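Local coordinates for tyrosine-protein phosphatase non-receptor type 18 (Homo sapiens, PDB 2OC3) that removes phosphate from phosphotyrosine in proteins, including autophosphorylated tyrosine kinases, here represented by its catalytic protein tyrosine phosphatase domain, at residues 237-242 / 282-287; 35-40 / 267-272; 206-211 / 289-294; 213-218 / 245-250. All coordinates share one frame; numbering follows the deposited sequence.

Overall arrangement
From the N terminus, helix 29-47 supplies the first half of contact 2, which closes on residues 267-272 after 226 residues, a loop that holds all the strands of the mixed sheet. Within it lies contact 4, joining helices 209-222 and 238-254. Contact 3 starts just before contact 4, at 206-211, and closes on 289-294; contacts 4 and 1 both nest inside it. Contact 1 runs from the end of the signature loop and the start of helix 238-254 (237-242) to 282-287 and crosses contacts 2 and 4, while contact 2 also crosses contact 3. Helix 282-296 serves contacts 1 and 3; contact 2 ties helix 29-47 to helix 264-272.

Contact 1: residues 237-242 / 282-287; sequences CGRTGV and EEQYRF
Gln284 lays its amide against Gly238 and Arg239, and Phe287 joins it in packing on Val242. This is where the signature loop of the protein tyrosine phosphatase fold passes into helix 238-254, which runs nearly parallel to helix 282-296: the short segments make an angle of 16° with axes 10.3 Å apart. Cys237, Gly238 and Arg239 belong to the probable substrate-binding loop.

The polar side chain of Gln284 meets the first turn of helix 238-254 through van der Waals contact, with no hydrogen bond between the segments. The chain is extended beyond CG, and Gln284 OE1 lies 3.4 Å from Gly238 CA. There is little room here: a beta carbon on Gly238 would lie only 2.7 Å from Gln284 OE1, a clash. The same oxygen accepts a hydrogen bond from the backbone N of Gln280, a residue that probably binds substrate, so one amide links Gln280, just ahead of helix 282-296, with the start of helix 238-254. The other end of the amide, Gln284 NE2, lies 4.1 Å from Arg239 CG. The guanidinium of Arg239 points away to other partners: NH1 bonds to Ala134 O and forms a salt bridge with Glu139 OE2.

Apolar packing completes the contact one helical turn on. Val242 directs its two methyls at different partners. Val242 CG2 rests 3.9 Å from Gln284 CB. The other methyl lies anti to the backbone N (chi1 170°) and approaches the phenyl ring obliquely, with Val242 CG1 4.2 Å from Phe287 CD2.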
loop_
_atom_site.group_PDB
_atom_site.type_symbol
_atom_site.label_atom_id
_atom_site.label_comp_id
_atom_site.label_asym_id
_atom_site.label_seq_id
_atom_site.Cartn_x
_atom_site.Cartn_y
_atom_site.Cartn_z
ATOM N N CYS A 237 1.582 6.742 -0.951
ATOM C CA CYS A 237 1.957 7.413 0.283
ATOM C C CYS A 237 0.817 7.498 1.319
ATOM O O CYS A 237 0.837 6.816 2.344
ATOM C CB CYS A 237 2.507 8.807 -0.058
ATOM S SG CYS A 237 3.953 8.779 -1.158
ATOM N N GLY A 238 -0.143 8.362 1.090
ATOM C CA GLY A 238 -1.100 8.689 2.083
ATOM C C GLY A 238 -2.097 7.605 2.346
ATOM O O GLY A 238 -2.174 7.032 3.456
ATOM N N ARG A 239 -2.913 7.299 1.342
ATOM C CA ARG A 239 -3.910 6.295 1.505
ATOM C C ARG A 239 -3.284 4.929 1.727
ATOM O O ARG A 239 -3.763 4.133 2.530
ATOM C CB ARG A 239 -4.819 6.266 0.280
ATOM C CG ARG A 239 -5.556 7.605 0.006
ATOM C CD ARG A 239 -6.328 7.511 -1.304
ATOM N NE ARG A 239 -6.657 8.802 -1.848
ATOM C CZ ARG A 239 -7.225 8.934 -3.038
ATOM N NH1 ARG A 239 -7.535 7.872 -3.752
ATOM N NH2 ARG A 239 -7.518 10.151 -3.504
ATOM N N THR A 240 -2.199 4.667 1.014
ATOM C CA THR A 240 -1.451 3.426 1.178
ATOM C C THR A 240 -1.006 3.276 2.634
ATOM O O THR A 240 -1.114 2.183 3.233
ATOM C CB THR A 240 -0.267 3.428 0.230
ATOM O OG1 THR A 240 -0.729 3.263 -1.127
ATOM C CG2 THR A 240 0.693 2.324 0.547
ATOM N N GLY A 241 -0.492 4.367 3.201
ATOM C CA GLY A 241 -0.073 4.305 4.607
ATOM C C GLY A 241 -1.216 4.103 5.575
ATOM O O GLY A 241 -1.053 3.401 6.577
ATOM N N VAL A 242 -2.390 4.639 5.263
ATOM C CA VAL A 242 -3.573 4.363 6.091
ATOM C C VAL A 242 -3.859 2.865 6.065
ATOM O O VAL A 242 -4.026 2.245 7.117
ATOM C CB VAL A 242 -4.804 5.165 5.642
ATOM C CG1 VAL A 242 -6.063 4.657 6.368
ATOM C CG2 VAL A 242 -4.569 6.645 5.920
ATOM N N GLU A 282 -3.363 15.369 8.045
ATOM C CA GLU A 282 -4.038 15.348 9.307
ATOM C C GLU A 282 -5.400 14.624 9.209
ATOM O O GLU A 282 -5.748 13.860 10.110
ATOM C CB GLU A 282 -4.196 16.789 9.863
ATOM C CG GLU A 282 -4.857 16.852 11.214
ATOM C CD GLU A 282 -5.172 18.266 11.664
ATOM O OE1 GLU A 282 -4.319 19.160 11.501
ATOM O OE2 GLU A 282 -6.276 18.469 12.197
ATOM N N GLU A 283 -6.141 14.862 8.140
ATOM C CA GLU A 283 -7.436 14.207 7.992
ATOM C C GLU A 283 -7.269 12.674 7.885
ATOM O O GLU A 283 -8.064 11.922 8.452
ATOM C CB GLU A 283 -8.189 14.763 6.793
ATOM N N GLN A 284 -6.227 12.227 7.197
ATOM C CA GLN A 284 -5.935 10.798 7.151
ATOM C C GLN A 284 -5.587 10.260 8.521
ATOM O O GLN A 284 -6.005 9.160 8.872
ATOM C CB GLN A 284 -4.821 10.499 6.164
ATOM C CG GLN A 284 -5.274 10.644 4.719
ATOM C CD GLN A 284 -4.133 10.679 3.689
ATOM O OE1 GLN A 284 -2.959 10.658 4.071
ATOM N NE2 GLN A 284 -4.470 10.788 2.394
ATOM N N TYR A 285 -4.793 11.003 9.295
ATOM C CA TYR A 285 -4.401 10.574 10.634
ATOM C C TYR A 285 -5.623 10.485 11.549
ATOM O O TYR A 285 -5.763 9.543 12.301
ATOM C CB TYR A 285 -3.345 11.532 11.224
ATOM C CG TYR A 285 -2.681 11.068 12.498
ATOM C CD1 TYR A 285 -1.747 10.031 12.470
ATOM C CD2 TYR A 285 -2.955 11.668 13.733
ATOM C CE1 TYR A 285 -1.128 9.579 13.604
ATOM C CE2 TYR A 285 -2.296 11.245 14.882
ATOM C CZ TYR A 285 -1.389 10.179 14.804
ATOM O OH TYR A 285 -0.716 9.726 15.915
ATOM N N ARG A 286 -6.527 11.458 11.448
ATOM C CA ARG A 286 -7.766 11.418 12.240
ATOM C C ARG A 286 -8.616 10.204 11.812
ATOM O O ARG A 286 -9.177 9.503 12.673
ATOM C CB ARG A 286 -8.561 12.711 12.086
ATOM C CG ARG A 286 -7.998 13.925 12.777
ATOM C CD ARG A 286 -8.938 15.158 12.592
ATOM N NE ARG A 286 -8.369 16.359 13.223
ATOM C CZ ARG A 286 -8.389 16.605 14.530
ATOM N NH1 ARG A 286 -8.971 15.752 15.371
ATOM N NH2 ARG A 286 -7.827 17.718 15.005
ATOM N N PHE A 287 -8.732 9.968 10.499
ATOM C CA PHE A 287 -9.474 8.804 9.969
ATOM C C PHE A 287 -8.893 7.482 10.500
ATOM O O PHE A 287 -9.639 6.540 10.883
ATOM C CB PHE A 287 -9.447 8.838 8.469
ATOM C CG PHE A 287 -10.224 7.731 7.795
ATOM C CD1 PHE A 287 -11.596 7.641 7.923
ATOM C CD2 PHE A 287 -9.592 6.858 6.929
ATOM C CE1 PHE A 287 -12.285 6.655 7.245
ATOM C CE2 PHE A 287 -10.304 5.886 6.245
ATOM C CZ PHE A 287 -11.641 5.795 6.422
#

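Contact 2: residues 35-40 / 267-272; sequences SDIQAC and VVLKMR
Ile37 and Cys40 of helix 29-47 pack on Val268 and Leu269, while Gln38 reaches across to Arg272. The contact joins helix 29-47 to helix 264-272 of the phosphatase domain; the axes of the short segments approach to 10.0 Å at an angle of 32°.

The tightly packed part is apolar. In the conformer described, Ile37 crosses Val268 at about a right angle. Val268 CG1, anti to the backbone N (chi1 174°), faces Ile37 and comes within 4.0 Å of Ile37 CD1. Leu269 sets both its methyls against Cys40, Leu269 CD1 and CD2 each lying 3.9 Å from Cys40 CB. CD1 also touches the backbone carbonyl of Ile37.

The solvent side is carried by Gln38, an exposed residue modelled in two conformers, so its bonds hold for one of them. There OE1 accepts from both end nitrogens of the guanidinium, Arg272 NH2 at 3.0 Å from Gln38 OE1 and Arg272 NH1 at 3.1 Å from it. The oxygen sits near the guanidinium plane; NH1 reaches it in the carbonyl plane, on a lone pair, whereas NH2 comes from above that plane. Arg272 itself is buried, and also donates through NH2 to Val279 O and through NE to Ala278 O. An alanine here would probably leave both carbonyls and Gln38 OE1 without these donors, and the loop just before Gln280 freer to move.

Outside the pair, Ile37 and Val268 both rest on Tyr285 of helix 282-296, and Val267 and Met271 touch Thr245 of helix 238-254, so helix 264-272 joins helix 29-47 to helices 238-254 and 282-296.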
loop_
_atom_site.group_PDB
_atom_site.type_symbol
_atom_site.label_atom_id
_atom_site.label_comp_id
_atom_site.label_asym_id
_atom_site.label_seq_id
_atom_site.Cartn_x
_atom_site.Cartn_y
_atom_site.Cartn_z
ATOM N N SER A 35 1.160 16.998 13.795
ATOM C CA SER A 35 2.209 17.980 13.535
ATOM C C SER A 35 3.531 17.433 14.086
ATOM O O SER A 35 4.595 17.576 13.447
ATOM C CB SER A 35 1.827 19.315 14.169
ATOM O OG SER A 35 2.839 20.276 13.976
ATOM N N ASP A 36 3.494 16.729 15.224
ATOM C CA ASP A 36 4.696 16.122 15.788
ATOM C C ASP A 36 5.238 14.991 14.911
ATOM O O ASP A 36 6.446 14.813 14.773
ATOM C CB ASP A 36 4.432 15.607 17.207
ATOM C CG ASP A 36 4.259 16.729 18.224
ATOM O OD1 ASP A 36 4.668 17.891 17.956
ATOM O OD2 ASP A 36 3.697 16.432 19.299
ATOM N N ILE A 37 4.344 14.166 14.380
ATOM C CA ILE A 37 4.801 13.156 13.432
ATOM C C ILE A 37 5.529 13.811 12.250
ATOM O O ILE A 37 6.580 13.337 11.841
ATOM C CB ILE A 37 3.667 12.272 12.900
ATOM C CG1 ILE A 37 3.037 11.456 14.040
ATOM C CG2 ILE A 37 4.203 11.332 11.819
ATOM C CD1 ILE A 37 1.757 10.744 13.656
ATOM N N GLN A 38 4.979 14.904 11.725
ATOM C CA GLN A 38 5.596 15.545 10.578
ATOM C C GLN A 38 6.951 16.108 10.976
ATOM O O GLN A 38 7.919 15.987 10.254
ATOM C CB GLN A 38 4.695 16.652 10.043
ATOM C CG GLN A 38 3.351 16.170 9.475
ATOM C CD GLN A 38 3.232 16.313 7.961
ATOM O OE1 GLN A 38 3.766 15.524 7.201
ATOM N NE2 GLN A 38 2.469 17.300 7.533
ATOM N N ALA A 39 7.036 16.688 12.167
ATOM C CA ALA A 39 8.297 17.279 12.624
ATOM C C ALA A 39 9.362 16.226 12.848
ATOM O O ALA A 39 10.490 16.406 12.447
ATOM C CB ALA A 39 8.098 18.102 13.951
ATOM N N CYS A 40 8.992 15.114 13.467
ATOM C CA CYS A 40 9.925 14.034 13.720
ATOM C C CYS A 40 10.372 13.344 12.437
ATOM O O CYS A 40 11.547 12.999 12.280
ATOM C CB CYS A 40 9.289 12.984 14.652
ATOM S SG CYS A 40 9.055 13.625 16.376
ATOM N N VAL A 267 3.548 3.944 15.585
ATOM C CA VAL A 267 3.344 3.081 14.400
ATOM C C VAL A 267 3.467 3.915 13.123
ATOM O O VAL A 267 4.196 3.546 12.208
ATOM C CB VAL A 267 1.982 2.351 14.429
ATOM C CG1 VAL A 267 1.744 1.587 13.120
ATOM C CG2 VAL A 267 1.905 1.404 15.666
ATOM N N VAL A 268 2.764 5.045 13.085
ATOM C CA VAL A 268 2.796 5.899 11.906
ATOM C C VAL A 268 4.203 6.478 11.676
ATOM O O VAL A 268 4.694 6.472 10.550
ATOM C CB VAL A 268 1.751 6.996 11.995
ATOM C CG1 VAL A 268 1.902 7.989 10.807
ATOM C CG2 VAL A 268 0.318 6.354 12.027
ATOM N N LEU A 269 4.857 6.933 12.747
ATOM C CA LEU A 269 6.214 7.456 12.583
ATOM C C LEU A 269 7.125 6.394 12.007
ATOM O O LEU A 269 7.923 6.656 11.103
ATOM C CB LEU A 269 6.793 7.952 13.909
ATOM C CG LEU A 269 8.154 8.642 13.851
ATOM C CD1 LEU A 269 8.170 9.747 12.785
ATOM C CD2 LEU A 269 8.469 9.178 15.262
ATOM N N LYS A 270 7.036 5.187 12.526
ATOM C CA LYS A 270 7.855 4.086 11.978
ATOM C C LYS A 270 7.590 3.800 10.491
ATOM O O LYS A 270 8.513 3.550 9.739
ATOM C CB LYS A 270 7.697 2.815 12.830
ATOM C CG LYS A 270 8.327 2.861 14.211
ATOM C CD LYS A 270 8.499 1.450 14.809
ATOM N N MET A 271 6.324 3.860 10.072
ATOM C CA MET A 271 5.908 3.707 8.689
ATOM C C MET A 271 6.553 4.789 7.803
ATOM O O MET A 271 7.032 4.535 6.690
ATOM C CB MET A 271 4.377 3.798 8.613
ATOM C CG MET A 271 3.617 2.624 9.309
ATOM S SD MET A 271 2.922 1.460 8.131
ATOM C CE MET A 271 2.270 2.669 7.009
ATOM N N ARG A 272 6.525 6.022 8.329
ATOM C CA ARG A 272 7.128 7.164 7.597
ATOM C C ARG A 272 8.638 7.020 7.308
ATOM O O ARG A 272 9.173 7.698 6.400
ATOM C CB ARG A 272 6.943 8.460 8.384
ATOM C CG ARG A 272 5.592 9.042 8.260
ATOM C CD ARG A 272 5.489 9.933 7.055
ATOM N NE ARG A 272 4.287 10.755 7.133
ATOM C CZ ARG A 272 4.252 12.074 7.242
ATOM N NH1 ARG A 272 5.352 12.820 7.339
ATOM N NH2 ARG A 272 3.077 12.648 7.257
#

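Contact 3: residues 206-211 / 289-294; sequences SSPDHM and YHTVAQ
Pro208 lies over the imidazole of His290, with Pro208 CG 3.7 Å from the ring centroid and only 8° off the ring normal, a CH-pi contact centred on the face. Beside it, Pro208 CB meets Thr291 OG1 at 3.3 Å. Met211 reaches the same hydroxyl with its terminal methyl: its chain runs extended and then bends at the last torsion (chi3 62°), bringing Met211 CE to 3.3 Å from Thr291 OG1. That oxygen is hydrogen-bonded to Phe287 O.

At the outer end, Gln294 NE2 donates to Asp209 OD1 at 3.0 Å, reaching the carboxylate from well above its plane. A water bridges Gln294 OE1 and Asp209 OD2, donating to both, and Ser207 OG donates to Asp209 OD2 at 2.8 Å. An alanine in place of Gln294 would probably leave Asp209 OD1 without its amide donor and break the water bridge.

Residues 206-211 follow the WPD loop of the phosphatase fold, which carries Asp201, and join the start of helix 209-222 to helix 282-296. With amide, hydroxyl and water all donating to it, the Asp209 carboxylate is likely to remain ionised.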
loop_
_atom_site.group_PDB
_atom_site.type_symbol
_atom_site.label_atom_id
_atom_site.label_comp_id
_atom_site.label_asym_id
_atom_site.label_seq_id
_atom_site.Cartn_x
_atom_site.Cartn_y
_atom_site.Cartn_z
ATOM N N SER A 206 -16.606 8.647 4.420
ATOM C CA SER A 206 -17.632 9.036 5.387
ATOM C C SER A 206 -17.560 8.251 6.695
ATOM O O SER A 206 -17.945 8.756 7.748
ATOM C CB SER A 206 -19.025 8.891 4.769
ATOM O OG SER A 206 -19.247 7.596 4.238
ATOM N N SER A 207 -17.105 7.001 6.625
ATOM C CA SER A 207 -16.905 6.159 7.803
ATOM C C SER A 207 -15.838 5.102 7.497
ATOM O O SER A 207 -15.551 4.872 6.332
ATOM C CB SER A 207 -18.205 5.491 8.207
ATOM O OG SER A 207 -18.455 4.323 7.459
ATOM N N PRO A 208 -15.208 4.508 8.533
ATOM C CA PRO A 208 -14.176 3.487 8.298
ATOM C C PRO A 208 -14.682 2.123 7.885
ATOM O O PRO A 208 -13.878 1.221 7.586
ATOM C CB PRO A 208 -13.496 3.331 9.665
ATOM C CG PRO A 208 -14.033 4.405 10.530
ATOM C CD PRO A 208 -15.348 4.815 9.962
ATOM N N ASP A 209 -15.997 1.910 7.929
ATOM C CA ASP A 209 -16.517 0.557 7.848
ATOM C C ASP A 209 -16.074 -0.198 6.612
ATOM O O ASP A 209 -15.686 -1.330 6.677
ATOM C CB ASP A 209 -18.048 0.576 7.951
ATOM C CG ASP A 209 -18.522 1.127 9.285
ATOM O OD1 ASP A 209 -18.708 0.330 10.226
ATOM O OD2 ASP A 209 -18.694 2.363 9.387
ATOM N N HIS A 210 -16.198 0.435 5.456
ATOM C CA HIS A 210 -15.957 -0.320 4.223
ATOM C C HIS A 210 -14.469 -0.566 4.014
ATOM O O HIS A 210 -14.078 -1.611 3.489
ATOM C CB HIS A 210 -16.683 0.335 3.045
ATOM C CG HIS A 210 -18.171 0.220 3.178
ATOM N ND1 HIS A 210 -19.062 0.998 2.471
ATOM C CD2 HIS A 210 -18.918 -0.566 3.990
ATOM C CE1 HIS A 210 -20.298 0.690 2.838
ATOM N NE2 HIS A 210 -20.243 -0.256 3.759
ATOM N N MET A 211 -13.636 0.367 4.431
ATOM C CA MET A 211 -12.190 0.119 4.410
ATOM C C MET A 211 -11.830 -1.041 5.332
ATOM O O MET A 211 -10.991 -1.889 4.992
ATOM C CB MET A 211 -11.400 1.355 4.824
ATOM C CG MET A 211 -9.898 1.113 4.850
ATOM S SD MET A 211 -8.971 2.568 5.446
ATOM C CE MET A 211 -9.596 2.732 7.104
ATOM N N TYR A 289 -7.214 7.134 13.355
ATOM C CA TYR A 289 -7.681 7.101 14.726
ATOM C C TYR A 289 -9.105 6.607 14.876
ATOM O O TYR A 289 -9.366 5.767 15.713
ATOM C CB TYR A 289 -7.515 8.462 15.433
ATOM C CG TYR A 289 -6.338 8.511 16.378
ATOM C CD1 TYR A 289 -5.095 8.929 15.926
ATOM C CD2 TYR A 289 -6.453 8.108 17.699
ATOM C CE1 TYR A 289 -4.004 8.966 16.757
ATOM C CE2 TYR A 289 -5.344 8.167 18.574
ATOM C CZ TYR A 289 -4.120 8.592 18.073
ATOM O OH TYR A 289 -2.988 8.659 18.856
ATOM N N HIS A 290 -10.003 7.089 14.028
ATOM C CA HIS A 290 -11.402 6.674 14.039
ATOM C C HIS A 290 -11.508 5.160 13.785
ATOM O O HIS A 290 -12.255 4.425 14.471
ATOM C CB HIS A 290 -12.160 7.433 12.947
ATOM C CG HIS A 290 -13.650 7.258 12.960
ATOM N ND1 HIS A 290 -14.322 6.436 13.842
ATOM C CD2 HIS A 290 -14.597 7.813 12.170
ATOM C CE1 HIS A 290 -15.622 6.507 13.602
ATOM N NE2 HIS A 290 -15.815 7.334 12.590
ATOM N N THR A 291 -10.738 4.685 12.804
ATOM C CA THR A 291 -10.736 3.284 12.402
ATOM C C THR A 291 -10.237 2.396 13.530
ATOM O O THR A 291 -10.848 1.353 13.829
ATOM C CB THR A 291 -9.875 3.056 11.136
ATOM O OG1 THR A 291 -10.312 3.939 10.082
ATOM C CG2 THR A 291 -9.979 1.621 10.665
ATOM N N VAL A 292 -9.136 2.796 14.162
ATOM C CA VAL A 292 -8.547 2.006 15.237
ATOM C C VAL A 292 -9.482 1.977 16.464
ATOM O O VAL A 292 -9.681 0.910 17.047
ATOM C CB VAL A 292 -7.122 2.516 15.574
ATOM C CG1 VAL A 292 -6.601 1.870 16.844
ATOM C CG2 VAL A 292 -6.171 2.228 14.376
ATOM N N ALA A 293 -10.066 3.121 16.816
ATOM C CA ALA A 293 -11.042 3.197 17.923
ATOM C C ALA A 293 -12.205 2.239 17.669
ATOM O O ALA A 293 -12.631 1.506 18.578
ATOM C CB ALA A 293 -11.543 4.642 18.101
ATOM N N GLN A 294 -12.689 2.208 16.426
ATOM C CA GLN A 294 -13.789 1.316 16.058
ATOM C C GLN A 294 -13.383 -0.152 16.179
ATOM O O GLN A 294 -14.150 -0.981 16.697
ATOM C CB GLN A 294 -14.295 1.628 14.671
ATOM C CG GLN A 294 -15.223 0.589 14.153
ATOM C CD GLN A 294 -16.050 1.062 13.011
ATOM O OE1 GLN A 294 -16.274 2.268 12.843
ATOM N NE2 GLN A 294 -16.531 0.109 12.210
HETATM O O HOH W 1 -18.113 3.772 11.552
#

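Contact 4: residues 213-218 / 245-250; sequences AMVEEA and TVDYVR
Arg250 presents one face of its guanidinium to Glu216, whose CG lies over it, Glu216 CG being 3.5 Å from Arg250 NH2; Glu216 CA covers the same face toward the rim. In the protein tyrosine phosphatase fold this contact joins helix 209-222, which rests on strand 187-196, to helix 238-254, which follows the signature loop. The short segments cross at -62°.

At the guanidinium edge, in the plane, a water accepts from Arg250 NE at 2.8 Å and donates to Glu216 OE2 at 2.6 Å. A second water links Arg250 NH2 to the backbone Glu216 O. The carboxylate and guanidinium planes are turned 49° apart, and Glu216 OE2 stays 4.6 Å from Arg250 NE, well out of the guanidinium plane. The opposite charges probably interact only through space and by way of the water, not by a direct salt bridge.

The buried side is held by Val215. Val215 CG1, anti to the backbone N (chi1 171°), lies 3.7 Å from Asp247 OD1 and 4.1 Å from Arg250 CD. Asp247 uses OD2 for Tyr105 OH and for a salt bridge with Arg219, so a probably charged, buried carboxylate lies beside Val215. The other methyl, Val215 CG2, sits 4.1 Å from Val246 CG1.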
loop_
_atom_site.group_PDB
_atom_site.type_symbol
_atom_site.label_atom_id
_atom_site.label_comp_id
_atom_site.label_asym_id
_atom_site.label_seq_id
_atom_site.Cartn_x
_atom_site.Cartn_y
_atom_site.Cartn_z
ATOM N N ALA A 213 -13.741 -3.562 6.057
ATOM C CA ALA A 213 -14.226 -4.724 5.303
ATOM C C ALA A 213 -13.182 -5.149 4.262
ATOM O O ALA A 213 -12.926 -6.324 4.047
ATOM C CB ALA A 213 -15.553 -4.399 4.618
ATOM N N MET A 214 -12.559 -4.158 3.626
ATOM C CA MET A 214 -11.513 -4.427 2.614
ATOM C C MET A 214 -10.317 -5.152 3.241
ATOM O O MET A 214 -9.800 -6.103 2.664
ATOM C CB MET A 214 -11.107 -3.108 1.963
ATOM C CG MET A 214 -10.117 -3.240 0.853
ATOM S SD MET A 214 -9.428 -1.589 0.437
ATOM C CE MET A 214 -8.600 -1.927 -1.141
ATOM N N VAL A 215 -9.861 -4.642 4.384
ATOM C CA VAL A 215 -8.734 -5.242 5.104
ATOM C C VAL A 215 -9.092 -6.645 5.594
ATOM O O VAL A 215 -8.302 -7.574 5.446
ATOM C CB VAL A 215 -8.260 -4.345 6.254
ATOM C CG1 VAL A 215 -7.246 -5.096 7.122
ATOM C CG2 VAL A 215 -7.597 -3.100 5.688
ATOM N N GLU A 216 -10.292 -6.795 6.133
ATOM C CA GLU A 216 -10.736 -8.109 6.589
ATOM C C GLU A 216 -10.720 -9.129 5.448
ATOM O O GLU A 216 -10.254 -10.269 5.603
ATOM C CB GLU A 216 -12.148 -8.018 7.205
ATOM C CG GLU A 216 -12.219 -7.215 8.517
ATOM C CD GLU A 216 -13.588 -6.701 8.874
ATOM O OE1 GLU A 216 -14.575 -6.924 8.131
ATOM O OE2 GLU A 216 -13.676 -6.014 9.928
ATOM N N GLU A 217 -11.251 -8.739 4.294
ATOM C CA GLU A 217 -11.260 -9.645 3.161
ATOM C C GLU A 217 -9.852 -9.921 2.646
ATOM O O GLU A 217 -9.509 -11.055 2.313
ATOM C CB GLU A 217 -12.130 -9.088 2.053
ATOM C CG GLU A 217 -12.148 -9.952 0.773
ATOM C CD GLU A 217 -12.649 -11.392 0.959
ATOM O OE1 GLU A 217 -13.464 -11.670 1.852
ATOM O OE2 GLU A 217 -12.231 -12.272 0.177
ATOM N N ALA A 218 -8.995 -8.906 2.572
ATOM C CA ALA A 218 -7.627 -9.139 2.139
ATOM C C ALA A 218 -6.950 -10.191 2.989
ATOM O O ALA A 218 -6.199 -11.004 2.495
ATOM C CB ALA A 218 -6.795 -7.843 2.194
ATOM N N THR A 245 -1.274 0.751 7.949
ATOM C CA THR A 245 -1.329 0.953 9.395
ATOM C C THR A 245 -2.561 0.258 9.988
ATOM O O THR A 245 -2.475 -0.357 11.067
ATOM C CB THR A 245 -1.350 2.450 9.765
ATOM O OG1 THR A 245 -0.174 3.079 9.239
ATOM C CG2 THR A 245 -1.391 2.623 11.283
ATOM N N VAL A 246 -3.702 0.335 9.305
ATOM C CA VAL A 246 -4.904 -0.314 9.803
ATOM C C VAL A 246 -4.661 -1.828 9.894
ATOM O O VAL A 246 -5.005 -2.494 10.887
ATOM C CB VAL A 246 -6.110 0.005 8.888
ATOM C CG1 VAL A 246 -7.330 -0.920 9.209
ATOM C CG2 VAL A 246 -6.469 1.474 8.968
ATOM N N ASP A 247 -4.042 -2.390 8.870
ATOM C CA ASP A 247 -3.779 -3.819 8.887
ATOM C C ASP A 247 -2.787 -4.171 9.967
ATOM O O ASP A 247 -2.963 -5.197 10.637
ATOM C CB ASP A 247 -3.212 -4.327 7.566
ATOM C CG ASP A 247 -2.941 -5.808 7.610
ATOM O OD1 ASP A 247 -3.924 -6.572 7.480
ATOM O OD2 ASP A 247 -1.782 -6.207 7.763
ATOM N N TYR A 248 -1.703 -3.403 10.103
ATOM C CA TYR A 248 -0.711 -3.641 11.168
ATOM C C TYR A 248 -1.394 -3.675 12.555
ATOM O O TYR A 248 -1.180 -4.609 13.368
ATOM C CB TYR A 248 0.358 -2.556 11.087
ATOM C CG TYR A 248 1.531 -2.706 12.038
ATOM C CD1 TYR A 248 2.757 -3.171 11.576
ATOM C CD2 TYR A 248 1.437 -2.269 13.357
ATOM C CE1 TYR A 248 3.856 -3.268 12.433
ATOM C CE2 TYR A 248 2.528 -2.368 14.214
ATOM C CZ TYR A 248 3.715 -2.877 13.736
ATOM O OH TYR A 248 4.837 -2.968 14.552
ATOM N N VAL A 249 -2.193 -2.652 12.844
ATOM C CA VAL A 249 -2.873 -2.564 14.142
ATOM C C VAL A 249 -3.872 -3.709 14.302
ATOM O O VAL A 249 -3.998 -4.300 15.396
ATOM C CB VAL A 249 -3.489 -1.188 14.374
ATOM C CG1 VAL A 249 -4.241 -1.151 15.733
ATOM C CG2 VAL A 249 -2.404 -0.118 14.309
ATOM N N ARG A 250 -4.560 -4.077 13.234
ATOM C CA ARG A 250 -5.504 -5.183 13.316
ATOM C C ARG A 250 -4.779 -6.488 13.576
ATOM O O ARG A 250 -5.299 -7.333 14.304
ATOM C CB ARG A 250 -6.310 -5.275 12.030
ATOM C CG ARG A 250 -7.419 -6.312 12.059
ATOM C CD ARG A 250 -8.373 -6.132 10.904
ATOM N NE ARG A 250 -9.364 -7.216 10.902
ATOM C CZ ARG A 250 -9.160 -8.404 10.347
ATOM N NH1 ARG A 250 -8.063 -8.718 9.693
ATOM N NH2 ARG A 250 -10.127 -9.326 10.416
HETATM O O HOH W 2 -9.910 -11.504 8.213
HETATM O O HOH W 3 -11.811 -6.147 11.711
#